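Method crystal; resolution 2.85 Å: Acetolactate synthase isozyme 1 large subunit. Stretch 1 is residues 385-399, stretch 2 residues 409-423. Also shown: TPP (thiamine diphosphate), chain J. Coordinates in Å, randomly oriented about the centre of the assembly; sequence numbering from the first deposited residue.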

# COMPACT_ATOMS: atom_id res chain seq x y z
N ALA B 385 -18.63 6.52 7.67
CA ALA B 385 -18.53 5.85 6.39
C ALA B 385 -17.09 5.45 6.08
O ALA B 385 -16.12 6.06 6.55
CB ALA B 385 -19.06 6.75 5.28
N ILE B 386 -16.96 4.40 5.27
CA ILE B 386 -15.68 3.99 4.70
C ILE B 386 -15.76 4.33 3.22
O ILE B 386 -16.78 4.07 2.58
CB ILE B 386 -15.39 2.50 4.95
CG1 ILE B 386 -15.22 2.24 6.44
CG2 ILE B 386 -14.14 2.09 4.23
CD1 ILE B 386 -15.53 0.84 6.86
N ILE B 387 -14.70 4.96 2.69
CA ILE B 387 -14.64 5.43 1.31
C ILE B 387 -13.52 4.71 0.58
O ILE B 387 -12.37 4.69 1.03
CB ILE B 387 -14.48 6.95 1.17
CG1 ILE B 387 -15.61 7.69 1.90
CG2 ILE B 387 -14.47 7.40 -0.33
CD1 ILE B 387 -15.41 8.00 3.36
N THR B 388 -13.87 4.14 -0.55
CA THR B 388 -13.03 3.37 -1.44
C THR B 388 -13.06 4.01 -2.82
O THR B 388 -14.03 4.70 -3.16
CB THR B 388 -13.60 1.92 -1.47
OG1 THR B 388 -13.19 1.21 -0.31
CG2 THR B 388 -13.22 1.20 -2.67
N THR B 389 -12.00 3.85 -3.61
CA THR B 389 -12.00 4.39 -4.98
C THR B 389 -11.30 3.42 -5.90
O THR B 389 -10.48 2.60 -5.48
CB THR B 389 -11.31 5.75 -5.19
OG1 THR B 389 -9.91 5.55 -5.42
CG2 THR B 389 -11.51 6.69 -4.03
N ASP B 390 -11.63 3.51 -7.18
CA ASP B 390 -10.79 2.94 -8.22
C ASP B 390 -9.73 3.98 -8.62
O ASP B 390 -9.38 4.87 -7.83
CB ASP B 390 -11.68 2.42 -9.36
CG ASP B 390 -11.99 0.90 -9.23
OD1 ASP B 390 -11.01 0.15 -9.02
OD2 ASP B 390 -13.17 0.45 -9.36
N VAL B 391 -9.17 3.87 -9.82
CA VAL B 391 -8.03 4.68 -10.25
C VAL B 391 -8.38 5.48 -11.51
O VAL B 391 -8.90 4.92 -12.48
CB VAL B 391 -6.80 3.80 -10.49
CG1 VAL B 391 -5.71 4.60 -11.17
CG2 VAL B 391 -6.31 3.24 -9.17
N GLY B 392 -8.08 6.76 -11.51
CA GLY B 392 -8.33 7.63 -12.66
C GLY B 392 -8.73 9.04 -12.22
O GLY B 392 -8.39 9.48 -11.11
N GLN B 393 -9.47 9.73 -13.09
CA GLN B 393 -9.87 11.09 -12.75
C GLN B 393 -10.84 11.12 -11.57
O GLN B 393 -10.71 11.98 -10.68
CB GLN B 393 -10.54 11.78 -13.93
CG GLN B 393 -9.80 11.85 -15.24
CD GLN B 393 -10.55 12.72 -16.24
OE1 GLN B 393 -11.71 12.47 -16.55
NE2 GLN B 393 -9.90 13.80 -16.67
N HIS B 394 -11.79 10.18 -11.54
CA HIS B 394 -12.77 10.14 -10.45
C HIS B 394 -12.10 10.00 -9.09
O HIS B 394 -12.56 10.58 -8.10
CB HIS B 394 -13.75 8.99 -10.68
CG HIS B 394 -13.13 7.63 -10.58
ND1 HIS B 394 -12.54 6.99 -11.65
CD2 HIS B 394 -12.97 6.80 -9.52
CE1 HIS B 394 -12.05 5.83 -11.26
NE2 HIS B 394 -12.30 5.68 -9.97
N GLN B 395 -11.00 9.23 -9.03
CA GLN B 395 -10.23 9.06 -7.80
C GLN B 395 -9.58 10.37 -7.37
O GLN B 395 -9.64 10.74 -6.19
CB GLN B 395 -9.17 7.97 -7.99
CG GLN B 395 -8.01 7.96 -6.97
CD GLN B 395 -6.86 7.01 -7.39
OE1 GLN B 395 -6.66 6.78 -8.58
NE2 GLN B 395 -6.12 6.48 -6.43
N MET B 396 -8.89 11.07 -8.29
CA MET B 396 -8.27 12.33 -7.88
C MET B 396 -9.32 13.35 -7.48
O MET B 396 -9.13 14.11 -6.52
CB MET B 396 -7.36 12.87 -8.98
CG MET B 396 -6.08 12.04 -9.24
SD MET B 396 -5.39 11.11 -7.80
CE MET B 396 -4.98 12.38 -6.62
N TRP B 397 -10.45 13.40 -8.21
CA TRP B 397 -11.55 14.29 -7.84
C TRP B 397 -12.04 13.99 -6.43
O TRP B 397 -12.26 14.91 -5.62
CB TRP B 397 -12.69 14.17 -8.86
CG TRP B 397 -12.45 14.79 -10.21
CD1 TRP B 397 -11.68 15.88 -10.49
CD2 TRP B 397 -12.99 14.35 -11.46
NE1 TRP B 397 -11.71 16.15 -11.84
CE2 TRP B 397 -12.50 15.22 -12.46
CE3 TRP B 397 -13.85 13.31 -11.83
CZ2 TRP B 397 -12.85 15.09 -13.81
CZ3 TRP B 397 -14.19 13.18 -13.17
CH2 TRP B 397 -13.69 14.06 -14.14
N THR B 398 -12.22 12.70 -6.12
CA THR B 398 -12.69 12.32 -4.78
C THR B 398 -11.67 12.69 -3.71
O THR B 398 -12.04 13.24 -2.66
CB THR B 398 -12.97 10.82 -4.72
OG1 THR B 398 -13.84 10.46 -5.80
CG2 THR B 398 -13.63 10.48 -3.41
N ALA B 399 -10.40 12.39 -3.95
CA ALA B 399 -9.35 12.78 -3.02
C ALA B 399 -9.37 14.28 -2.77
O ALA B 399 -9.17 14.74 -1.64
CB ALA B 399 -7.99 12.35 -3.57
N1' TPP J . -4.44 -0.67 -16.78
C2' TPP J . -4.56 -0.95 -15.43
CM2 TPP J . -4.91 -2.32 -14.94
N3' TPP J . -4.36 0.03 -14.49
C4' TPP J . -4.01 1.30 -14.86
N4' TPP J . -3.82 2.19 -13.89
C5' TPP J . -3.88 1.59 -16.22
C6' TPP J . -4.10 0.60 -17.17
C7' TPP J . -3.53 2.99 -16.68
N3 TPP J . -4.62 3.86 -16.34
C2 TPP J . -4.64 4.62 -15.19
S1 TPP J . -5.96 5.49 -15.00
C5 TPP J . -6.57 4.94 -16.39
C4 TPP J . -5.76 4.04 -17.04
CM4 TPP J . -6.15 3.42 -18.34
C6 TPP J . -7.93 5.44 -16.82
C7 TPP J . -8.97 5.27 -15.72
O7 TPP J . -10.20 4.94 -16.33
PA TPP J . -11.61 5.16 -15.58
O1A TPP J . -11.99 3.96 -14.76
O2A TPP J . -12.61 5.45 -16.68
O3A TPP J . -11.43 6.39 -14.56
PB TPP J . -11.68 7.95 -14.97
O1B TPP J . -12.16 8.72 -13.74
O2B TPP J . -10.43 8.61 -15.50
O3B TPP J . -12.67 8.02 -16.11
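Stretch 2 (409-423) QWLTSGGLGTMGFGL

Stretch 2 first runs beside stretch 1 as a parallel β-strand, then loops away and returns through a turn to the point where the strand of stretch 1 gives out. The register is set by CA-CA distances: Ile387 CA lies 5.1 Å from Trp410 CA, and Thr388 CA lies 4.7 Å from Leu411 CA, both pairs being parallel bridges. Phi/psi values of -118/128 for Ile387 and -107/115 for Trp410 confirm extended backbones.

At the start, Ile386 contributes a side-chain contact, CG2 to Leu411 CD1 at 4.2 Å. Ile387 then bonds to residues flanking Trp410, as a parallel ladder requires: Ile387 N donates to Gln409 O (2.8 Å, 174°), and Leu411 N donates to Ile387 O (2.8 Å, 161°). Its side chain shares a sheet face with Trp410, Ile387 CG2 meeting the edge of the indole at CZ3, 3.9 Å away. Thr388 and Leu411 occupy the other face; here Thr388 CA approaches Leu411 O to 3.2 Å in a CA-H...O contact with an angle of 153° at the hydrogen.

The ladder continues as Thr389 N donates to Leu411 O at 3.2 Å, although the 138° angle is less linear than the two before it. Thr389 CG2 reaches Trp410 CH2 at 3.3 Å, while Thr412 OG1 donates to Thr389 OG1 at 2.9 Å, and Thr389 OG1 in turn donates to Asp390 O at 2.6 Å. Thr389 O lies near the plane of the Phe421 ring, 3.3 Å from CD2.

Asp390 engages the returning segment, where Thr418 to Phe421 form a type II turn. Its OD1 accepts from Gly422 N (2.8 Å, 158°) and, weakly, from Gly420 N (2.8 Å, 121°). The backbones are close here, with Asp390 CA 4.4 Å from Gly422 CA; an ideal CB on Gly422 would lie only 3.0 Å from Asp390 CG, a clash.

Val391 points toward stretch 2, placing CG2 3.2 Å from Thr418 O and CB 4.2 Å from Met419 CG. Thiamine diphosphate lies near both stretches: Gln393 N donates to TPP O2B at 2.8 Å and His394 N to TPP O1B at 2.7 Å, while TPP N4' donates to Gly417 O at 3.1 Å.

Along the helix, Gln395 NE2 makes weak hydrogen bonds to Thr412 OG1 (2.8 Å, 125°) and Ser413 O (3.5 Å, 146°). Thr398 CG2, 4.0 Å from Trp410 CZ3, and Ala399 CB, 3.9 Å from Trp410 CZ2, bring the helix against the indole already touched by the strand. In total, the two stretches bury 903 Å², both sides summed.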

# COMPACT_ATOMS: atom_id res chain seq x y z
N GLN B 409 -10.28 5.42 7.05
CA GLN B 409 -11.57 5.64 6.40
C GLN B 409 -11.44 5.66 4.89
O GLN B 409 -12.39 5.29 4.20
CB GLN B 409 -12.17 6.97 6.89
CG GLN B 409 -13.21 7.53 5.97
CD GLN B 409 -13.95 8.70 6.56
OE1 GLN B 409 -15.16 8.64 6.76
NE2 GLN B 409 -13.22 9.79 6.82
N TRP B 410 -10.26 6.01 4.41
CA TRP B 410 -9.93 6.24 3.02
C TRP B 410 -9.10 5.07 2.51
O TRP B 410 -8.01 4.81 3.03
CB TRP B 410 -9.18 7.56 2.91
CG TRP B 410 -8.57 7.92 1.63
CD1 TRP B 410 -7.23 8.09 1.37
CD2 TRP B 410 -9.25 8.23 0.41
NE1 TRP B 410 -7.05 8.47 0.06
CE2 TRP B 410 -8.27 8.56 -0.55
CE3 TRP B 410 -10.60 8.23 0.03
CZ2 TRP B 410 -8.59 8.90 -1.86
CZ3 TRP B 410 -10.91 8.57 -1.27
CH2 TRP B 410 -9.91 8.90 -2.20
N LEU B 411 -9.66 4.32 1.55
CA LEU B 411 -9.04 3.15 0.95
C LEU B 411 -8.83 3.42 -0.53
O LEU B 411 -9.79 3.39 -1.32
CB LEU B 411 -9.92 1.90 1.11
CG LEU B 411 -9.83 0.94 2.30
CD1 LEU B 411 -9.97 1.65 3.62
CD2 LEU B 411 -10.87 -0.16 2.19
N THR B 412 -7.59 3.61 -0.94
CA THR B 412 -7.28 3.79 -2.35
C THR B 412 -5.98 3.06 -2.67
O THR B 412 -5.16 2.79 -1.79
CB THR B 412 -7.15 5.27 -2.72
OG1 THR B 412 -7.27 5.42 -4.14
CG2 THR B 412 -5.84 5.83 -2.26
N SER B 413 -5.84 2.69 -3.93
CA SER B 413 -4.62 2.04 -4.42
C SER B 413 -3.70 3.14 -4.97
O SER B 413 -3.99 3.73 -6.01
CB SER B 413 -4.98 1.01 -5.48
OG SER B 413 -3.85 0.55 -6.18
N GLY B 414 -2.61 3.43 -4.24
CA GLY B 414 -1.70 4.52 -4.58
C GLY B 414 -0.36 4.19 -5.23
O GLY B 414 0.08 4.86 -6.17
N GLY B 415 0.34 3.22 -4.65
CA GLY B 415 1.63 2.79 -5.13
C GLY B 415 1.53 2.16 -6.50
O GLY B 415 2.13 2.63 -7.46
N LEU B 416 0.77 1.09 -6.59
CA LEU B 416 0.61 0.43 -7.88
C LEU B 416 -0.43 1.13 -8.73
O LEU B 416 -0.32 1.12 -9.96
CB LEU B 416 0.24 -1.03 -7.67
CG LEU B 416 0.15 -1.82 -8.96
CD1 LEU B 416 1.52 -1.74 -9.60
CD2 LEU B 416 -0.30 -3.28 -8.69
N GLY B 417 -1.42 1.74 -8.09
CA GLY B 417 -2.46 2.47 -8.80
C GLY B 417 -3.23 1.51 -9.67
O GLY B 417 -3.30 1.71 -10.89
N THR B 418 -3.83 0.49 -9.08
CA THR B 418 -4.47 -0.59 -9.83
C THR B 418 -5.90 -0.21 -10.17
O THR B 418 -6.71 0.03 -9.27
CB THR B 418 -4.49 -1.87 -8.98
OG1 THR B 418 -3.23 -2.05 -8.31
CG2 THR B 418 -4.83 -3.08 -9.79
N MET B 419 -6.23 -0.16 -11.46
CA MET B 419 -7.65 -0.15 -11.80
C MET B 419 -8.27 -1.44 -11.33
O MET B 419 -7.64 -2.51 -11.37
CB MET B 419 -7.89 0.05 -13.29
CG MET B 419 -7.32 1.37 -13.83
SD MET B 419 -7.51 1.56 -15.61
CE MET B 419 -9.24 1.04 -15.73
N GLY B 420 -9.49 -1.33 -10.80
CA GLY B 420 -10.20 -2.49 -10.30
C GLY B 420 -10.07 -2.71 -8.81
O GLY B 420 -10.69 -3.63 -8.29
N PHE B 421 -9.28 -1.89 -8.13
CA PHE B 421 -9.10 -2.03 -6.68
C PHE B 421 -10.40 -1.76 -5.91
O PHE B 421 -10.75 -2.49 -4.96
CB PHE B 421 -7.97 -1.10 -6.24
CG PHE B 421 -7.93 -0.84 -4.76
CD1 PHE B 421 -7.15 -1.62 -3.93
CD2 PHE B 421 -8.67 0.19 -4.21
CE1 PHE B 421 -7.11 -1.39 -2.57
CE2 PHE B 421 -8.63 0.44 -2.86
CZ PHE B 421 -7.85 -0.34 -2.03
N GLY B 422 -11.13 -0.72 -6.32
CA GLY B 422 -12.26 -0.19 -5.58
C GLY B 422 -13.36 -1.14 -5.17
O GLY B 422 -13.68 -1.24 -3.98
N LEU B 423 -13.98 -1.85 -6.10
CA LEU B 423 -15.14 -2.63 -5.69
C LEU B 423 -14.75 -3.77 -4.76
O LEU B 423 -15.37 -3.92 -3.69
CB LEU B 423 -15.93 -3.07 -6.92
CG LEU B 423 -16.91 -4.24 -6.88
CD1 LEU B 423 -18.02 -3.99 -5.87
CD2 LEU B 423 -17.49 -4.45 -8.27